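Local coordinates for uncharacterized protein (Agrobacterium tumefaciens, PDB 6N90) that probably acts as the mRNA-cleaving endonuclease toxin of a YoeB-type bacterial toxin-antitoxin system, at residues K2-W16 / S75-H87. Sequence-based numbering, arbitrary orientation.
Sequences KLVWTLSSWDDYEFW and SEQRLEVIQCRFH
Gln77 O takes the N-H of Lys2, and from there strand 76-84 runs parallel to strand 2-5: Leu79 N donates to Lys2 O, Leu79 O accepts from Val4 N (2.8 Å), and Val81 N meets Val4 O. Leu79 CD2 and Val81 CG2 both touch Leu3 CD1, while Val81 CG1, anti to its backbone N (chi1 -179°), reaches Trp5 CZ3 at 3.9 Å. The Val81 carbonyl receives Ser9 OG (2.9 Å) from above its plane. That hydroxyl also accepts from Thr6 N, and Ser9 N bonds Thr6 OG1, a capping box at the start of helix 7-16; the bond from Ser9 OG to Val81 O joins this cap to the strand. Two waters link Ile82 O to Ser8 OG. Cys84 SG lies against the helix backbone, 3.6 Å from Ser9 O, and Cys84 O accepts Trp16 NE1 (2.7 Å) in the planes of both carbonyl and indole. Arg85, extended from CG to NE, lays its guanidinium flat on the Phe15 ring (centres 3.6 Å apart, planes at 13°), a cation-pi stack, with Phe86 over its other face. In the guanidinium plane, NH1 forms a salt bridge to Asp12 OD1 (3.0 Å). Strand 76-84 lies between 2-5 and the antiparallel strand 64-73, against which its Ile82 and Gln83 form a classic beta bulge facing Val67; helix 21-36 packs on Leu79, Tyr13 and Trp16, and strand 2-5 pairs antiparallel with the second subunit, continuing the sheet.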
loop_
_atom_site.group_PDB
_atom_site.type_symbol
_atom_site.label_atom_id
_atom_site.label_comp_id
_atom_site.label_asym_id
_atom_site.label_seq_id
_atom_site.Cartn_x
_atom_site.Cartn_y
_atom_site.Cartn_z
ATOM N N LYS A 2 8.436 -4.385 2.653
ATOM C CA LYS A 2 6.996 -4.174 2.697
ATOM C C LYS A 2 6.656 -2.692 2.589
ATOM O O LYS A 2 7.457 -1.834 2.937
ATOM C CB LYS A 2 6.409 -4.786 3.972
ATOM C CG LYS A 2 6.716 -6.275 4.074
ATOM C CD LYS A 2 5.867 -7.037 5.087
ATOM C CE LYS A 2 6.103 -8.539 4.882
ATOM N NZ LYS A 2 5.214 -9.403 5.703
ATOM N N LEU A 3 5.469 -2.408 2.064
ATOM C CA LEU A 3 4.961 -1.055 1.958
ATOM C C LEU A 3 3.764 -0.959 2.895
ATOM O O LEU A 3 2.802 -1.692 2.739
ATOM C CB LEU A 3 4.568 -0.728 0.502
ATOM C CG LEU A 3 3.903 0.615 0.260
ATOM C CD1 LEU A 3 4.814 1.738 0.622
ATOM C CD2 LEU A 3 3.548 0.718 -1.233
ATOM N N VAL A 4 3.844 -0.089 3.897
ATOM C CA VAL A 4 2.799 0.043 4.912
ATOM C C VAL A 4 2.093 1.402 4.870
ATOM O O VAL A 4 2.725 2.445 4.950
ATOM C CB VAL A 4 3.377 -0.165 6.335
ATOM C CG1 VAL A 4 2.248 -0.126 7.328
ATOM C CG2 VAL A 4 4.149 -1.478 6.392
ATOM N N TRP A 5 0.771 1.379 4.706
ATOM C CA TRP A 5 -0.035 2.592 4.786
ATOM C C TRP A 5 -0.847 2.642 6.066
ATOM O O TRP A 5 -1.327 1.634 6.545
ATOM C CB TRP A 5 -1.031 2.669 3.635
ATOM C CG TRP A 5 -0.431 2.529 2.297
ATOM C CD1 TRP A 5 -0.080 1.360 1.667
ATOM C CD2 TRP A 5 -0.154 3.584 1.378
ATOM N NE1 TRP A 5 0.405 1.635 0.406
ATOM C CE2 TRP A 5 0.382 2.995 0.212
ATOM C CE3 TRP A 5 -0.282 4.978 1.428
ATOM C CZ2 TRP A 5 0.770 3.752 -0.897
ATOM C CZ3 TRP A 5 0.099 5.720 0.319
ATOM C CH2 TRP A 5 0.638 5.107 -0.818
ATOM N N THR A 6 -1.096 3.843 6.548
ATOM C CA THR A 6 -2.070 4.031 7.615
ATOM C C THR A 6 -3.471 4.234 7.053
ATOM O O THR A 6 -3.649 4.323 5.835
ATOM C CB THR A 6 -1.694 5.229 8.480
ATOM O OG1 THR A 6 -1.717 6.414 7.677
ATOM C CG2 THR A 6 -0.288 5.023 9.044
ATOM N N LEU A 7 -4.460 4.296 7.939
ATOM C CA LEU A 7 -5.825 4.626 7.528
ATOM C C LEU A 7 -5.829 5.939 6.761
ATOM O O LEU A 7 -6.380 6.026 5.658
ATOM C CB LEU A 7 -6.761 4.722 8.737
ATOM C CG LEU A 7 -7.226 3.404 9.363
ATOM C CD1 LEU A 7 -8.121 3.668 10.568
ATOM C CD2 LEU A 7 -7.945 2.531 8.330
ATOM N N SER A 8 -5.188 6.961 7.326
ATOM C CA SER A 8 -5.250 8.279 6.703
ATOM C C SER A 8 -4.399 8.405 5.433
ATOM O O SER A 8 -4.816 9.074 4.478
ATOM C CB SER A 8 -4.844 9.371 7.709
ATOM O OG SER A 8 -3.505 9.229 8.111
ATOM N N SER A 9 -3.223 7.779 5.393
ATOM C CA SER A 9 -2.397 7.938 4.201
ATOM C C SER A 9 -3.027 7.164 3.024
ATOM O O SER A 9 -2.995 7.632 1.876
ATOM C CB SER A 9 -0.931 7.515 4.445
ATOM O OG SER A 9 -0.762 6.122 4.661
ATOM N N TRP A 10 -3.636 6.016 3.298
ATOM C CA TRP A 10 -4.318 5.290 2.214
ATOM C C TRP A 10 -5.540 6.067 1.721
ATOM O O TRP A 10 -5.815 6.128 0.511
ATOM C CB TRP A 10 -4.730 3.882 2.660
ATOM C CG TRP A 10 -5.315 3.064 1.517
ATOM C CD1 TRP A 10 -6.633 2.668 1.369
ATOM C CD2 TRP A 10 -4.618 2.576 0.352
ATOM N NE1 TRP A 10 -6.782 1.964 0.183
ATOM C CE2 TRP A 10 -5.566 1.890 -0.450
ATOM C CE3 TRP A 10 -3.287 2.636 -0.083
ATOM C CZ2 TRP A 10 -5.215 1.267 -1.646
ATOM C CZ3 TRP A 10 -2.940 2.021 -1.281
ATOM C CH2 TRP A 10 -3.908 1.352 -2.057
ATOM N N ASP A 11 -6.255 6.698 2.645
ATOM C CA ASP A 11 -7.403 7.520 2.260
ATOM C C ASP A 11 -6.981 8.657 1.337
ATOM O O ASP A 11 -7.628 8.917 0.319
ATOM C CB ASP A 11 -8.115 8.069 3.503
ATOM C CG ASP A 11 -9.098 7.075 4.089
ATOM O OD1 ASP A 11 -9.568 6.189 3.331
ATOM O OD2 ASP A 11 -9.401 7.186 5.297
ATOM N N ASP A 12 -5.886 9.331 1.672
ATOM C CA ASP A 12 -5.432 10.389 0.794
ATOM C C ASP A 12 -4.876 9.901 -0.526
ATOM O O ASP A 12 -5.003 10.596 -1.543
ATOM C CB ASP A 12 -4.414 11.244 1.505
ATOM C CG ASP A 12 -5.067 12.197 2.487
ATOM O OD1 ASP A 12 -6.278 12.519 2.320
ATOM O OD2 ASP A 12 -4.368 12.611 3.427
ATOM N N TYR A 13 -4.268 8.712 -0.527
ATOM C CA TYR A 13 -3.825 8.114 -1.797
ATOM C C TYR A 13 -5.032 7.807 -2.670
ATOM O O TYR A 13 -5.003 8.062 -3.865
ATOM C CB TYR A 13 -3.031 6.845 -1.535
ATOM C CG TYR A 13 -2.371 6.171 -2.732
ATOM C CD1 TYR A 13 -1.257 6.731 -3.361
ATOM C CD2 TYR A 13 -2.803 4.916 -3.143
ATOM C CE1 TYR A 13 -0.622 6.062 -4.423
ATOM C CE2 TYR A 13 -2.193 4.249 -4.197
ATOM C CZ TYR A 13 -1.117 4.824 -4.841
ATOM O OH TYR A 13 -0.515 4.136 -5.879
ATOM N N GLU A 14 -6.111 7.347 -2.044
ATOM C CA GLU A 14 -7.345 7.071 -2.762
ATOM C C GLU A 14 -7.875 8.390 -3.321
ATOM O O GLU A 14 -8.313 8.455 -4.470
ATOM C CB GLU A 14 -8.378 6.434 -1.833
ATOM C CG GLU A 14 -8.249 4.925 -1.702
ATOM C CD GLU A 14 -9.538 4.199 -2.032
ATOM O OE1 GLU A 14 -10.347 4.745 -2.812
ATOM O OE2 GLU A 14 -9.742 3.082 -1.512
ATOM N N PHE A 15 -7.832 9.441 -2.503
ATOM C CA PHE A 15 -8.284 10.761 -2.931
ATOM C C PHE A 15 -7.573 11.172 -4.213
ATOM O O PHE A 15 -8.204 11.673 -5.159
ATOM C CB PHE A 15 -8.038 11.797 -1.831
ATOM C CG PHE A 15 -8.267 13.211 -2.279
ATOM C CD1 PHE A 15 -9.534 13.757 -2.236
ATOM C CD2 PHE A 15 -7.212 13.994 -2.740
ATOM C CE1 PHE A 15 -9.759 15.092 -2.649
ATOM C CE2 PHE A 15 -7.432 15.324 -3.152
ATOM C CZ PHE A 15 -8.713 15.865 -3.100
ATOM N N TRP A 16 -6.262 10.912 -4.278
ATOM C CA TRP A 16 -5.536 11.282 -5.474
ATOM C C TRP A 16 -6.007 10.438 -6.668
ATOM O O TRP A 16 -6.136 10.953 -7.791
ATOM C CB TRP A 16 -4.028 11.147 -5.267
ATOM C CG TRP A 16 -3.444 12.220 -4.335
ATOM C CD1 TRP A 16 -2.688 12.009 -3.226
ATOM C CD2 TRP A 16 -3.567 13.641 -4.476
ATOM N NE1 TRP A 16 -2.336 13.213 -2.654
ATOM C CE2 TRP A 16 -2.865 14.230 -3.401
ATOM C CE3 TRP A 16 -4.205 14.474 -5.398
ATOM C CZ2 TRP A 16 -2.784 15.616 -3.227
ATOM C CZ3 TRP A 16 -4.130 15.846 -5.221
ATOM C CH2 TRP A 16 -3.413 16.404 -4.144
ATOM N N SER A 75 17.409 -7.725 5.364
ATOM C CA SER A 75 16.615 -8.312 4.289
ATOM C C SER A 75 15.112 -8.227 4.515
ATOM O O SER A 75 14.326 -8.488 3.601
ATOM C CB SER A 75 17.017 -9.773 4.098
ATOM O OG SER A 75 17.168 -10.416 5.352
ATOM N N GLU A 76 14.710 -7.875 5.731
ATOM C CA GLU A 76 13.294 -7.730 6.053
ATOM C C GLU A 76 13.015 -6.316 6.551
ATOM O O GLU A 76 13.034 -6.066 7.762
ATOM C CB GLU A 76 12.864 -8.764 7.097
ATOM C CG GLU A 76 11.352 -8.865 7.289
ATOM C CD GLU A 76 10.948 -10.097 8.080
ATOM O OE1 GLU A 76 11.655 -11.120 7.977
ATOM O OE2 GLU A 76 9.921 -10.050 8.792
ATOM N N GLN A 77 12.785 -5.401 5.607
ATOM C CA GLN A 77 12.541 -3.989 5.893
ATOM C C GLN A 77 11.120 -3.581 5.517
ATOM O O GLN A 77 10.397 -4.354 4.880
ATOM C CB GLN A 77 13.540 -3.101 5.142
ATOM C CG GLN A 77 15.006 -3.415 5.402
ATOM C CD GLN A 77 15.952 -2.474 4.675
ATOM O OE1 GLN A 77 15.554 -1.401 4.218
ATOM N NE2 GLN A 77 17.219 -2.883 4.554
ATOM N N ARG A 78 10.732 -2.375 5.916
ATOM C CA ARG A 78 9.426 -1.822 5.507
ATOM C C ARG A 78 9.496 -0.310 5.318
ATOM O O ARG A 78 10.279 0.381 5.976
ATOM C CB ARG A 78 8.337 -2.185 6.531
ATOM C CG ARG A 78 8.567 -1.552 7.915
ATOM C CD ARG A 78 7.581 -2.076 8.961
ATOM N NE ARG A 78 7.717 -1.355 10.227
ATOM C CZ ARG A 78 8.572 -1.681 11.194
ATOM N NH1 ARG A 78 9.384 -2.720 11.057
ATOM N NH2 ARG A 78 8.617 -0.954 12.302
ATOM N N LEU A 79 8.719 0.204 4.365
ATOM C CA LEU A 79 8.560 1.637 4.218
ATOM C C LEU A 79 7.168 1.953 4.707
ATOM O O LEU A 79 6.203 1.395 4.199
ATOM C CB LEU A 79 8.720 2.090 2.761
ATOM C CG LEU A 79 8.754 3.612 2.578
ATOM C CD1 LEU A 79 9.620 3.982 1.393
ATOM C CD2 LEU A 79 7.359 4.150 2.366
ATOM N N GLU A 80 7.075 2.839 5.694
ATOM C CA GLU A 80 5.784 3.231 6.257
ATOM C C GLU A 80 5.438 4.594 5.711
ATOM O O GLU A 80 6.192 5.544 5.930
ATOM C CB GLU A 80 5.832 3.319 7.786
ATOM C CG GLU A 80 5.743 2.030 8.566
ATOM C CD GLU A 80 5.922 2.290 10.055
ATOM O OE1 GLU A 80 4.946 2.107 10.816
ATOM O OE2 GLU A 80 7.040 2.683 10.457
ATOM N N VAL A 81 4.305 4.711 5.020
ATOM C CA VAL A 81 3.842 6.015 4.561
ATOM C C VAL A 81 2.895 6.625 5.588
ATOM O O VAL A 81 1.855 6.045 5.902
ATOM C CB VAL A 81 3.117 5.921 3.213
ATOM C CG1 VAL A 81 2.656 7.335 2.739
ATOM C CG2 VAL A 81 4.000 5.217 2.201
ATOM N N ILE A 82 3.261 7.801 6.082
ATOM C CA ILE A 82 2.529 8.501 7.122
ATOM C C ILE A 82 1.577 9.525 6.518
ATOM O O ILE A 82 0.462 9.712 7.011
ATOM C CB ILE A 82 3.508 9.198 8.100
ATOM C CG1 ILE A 82 4.555 8.193 8.574
ATOM C CG2 ILE A 82 2.771 9.798 9.283
ATOM C CD1 ILE A 82 3.966 6.940 9.170
ATOM N N GLN A 83 2.017 10.177 5.446
ATOM C CA GLN A 83 1.197 11.185 4.767
ATOM C C GLN A 83 1.548 11.252 3.276
ATOM O O GLN A 83 2.694 11.030 2.913
ATOM C CB GLN A 83 1.394 12.552 5.468
ATOM C CG GLN A 83 1.449 13.792 4.595
ATOM C CD GLN A 83 1.830 15.038 5.398
ATOM O OE1 GLN A 83 1.954 14.997 6.633
ATOM N NE2 GLN A 83 2.035 16.143 4.699
ATOM N N CYS A 84 0.584 11.547 2.405
ATOM C CA CYS A 84 0.901 11.802 1.002
ATOM C C CYS A 84 0.008 12.931 0.458
ATOM O O CYS A 84 -0.467 12.904 -0.688
ATOM C CB CYS A 84 0.754 10.517 0.157
ATOM S SG CYS A 84 -0.934 9.904 0.025
ATOM N N ARG A 85 -0.199 13.933 1.308
ATOM C CA ARG A 85 -1.069 15.065 1.005
ATOM C C ARG A 85 -0.806 16.163 2.037
ATOM O O ARG A 85 -0.578 15.861 3.201
ATOM C CB ARG A 85 -2.538 14.631 1.032
ATOM C CG ARG A 85 -3.522 15.638 0.436
ATOM C CD ARG A 85 -4.916 15.021 0.396
ATOM N NE ARG A 85 -5.946 15.986 0.021
ATOM C CZ ARG A 85 -7.227 15.872 0.364
ATOM N NH1 ARG A 85 -7.643 14.849 1.092
ATOM N NH2 ARG A 85 -8.094 16.796 -0.012
ATOM N N PHE A 86 -0.823 17.416 1.591
ATOM C CA PHE A 86 -0.639 18.599 2.446
ATOM C C PHE A 86 0.786 18.772 2.973
ATOM O O PHE A 86 1.660 17.927 2.757
ATOM C CB PHE A 86 -1.613 18.574 3.635
ATOM C CG PHE A 86 -3.051 18.455 3.222
ATOM C CD1 PHE A 86 -3.607 19.379 2.343
ATOM C CD2 PHE A 86 -3.840 17.432 3.714
ATOM C CE1 PHE A 86 -4.922 19.270 1.958
ATOM C CE2 PHE A 86 -5.154 17.315 3.332
ATOM C CZ PHE A 86 -5.693 18.232 2.440
ATOM N N HIS A 87 1.018 19.888 3.662
ATOM C CA HIS A 87 2.297 20.102 4.349
ATOM C C HIS A 87 2.397 19.234 5.607
ATOM O O HIS A 87 1.371 18.798 6.135
ATOM C CB HIS A 87 2.474 21.583 4.688
ATOM C CG HIS A 87 2.805 22.431 3.498
ATOM N ND1 HIS A 87 4.088 22.568 3.021
ATOM C CD2 HIS A 87 2.014 23.180 2.689
ATOM C CE1 HIS A 87 4.078 23.367 1.964
ATOM N NE2 HIS A 87 2.835 23.752 1.745
HETATM O O HOH W 1 2.183 3.453 7.507
HETATM O O HOH W 2 -0.816 8.479 9.080
HETATM O O HOH W 3 -1.976 10.755 6.607
HETATM O O HOH W 4 -2.028 11.730 3.682
HETATM O O HOH W 5 -2.653 14.277 5.055
#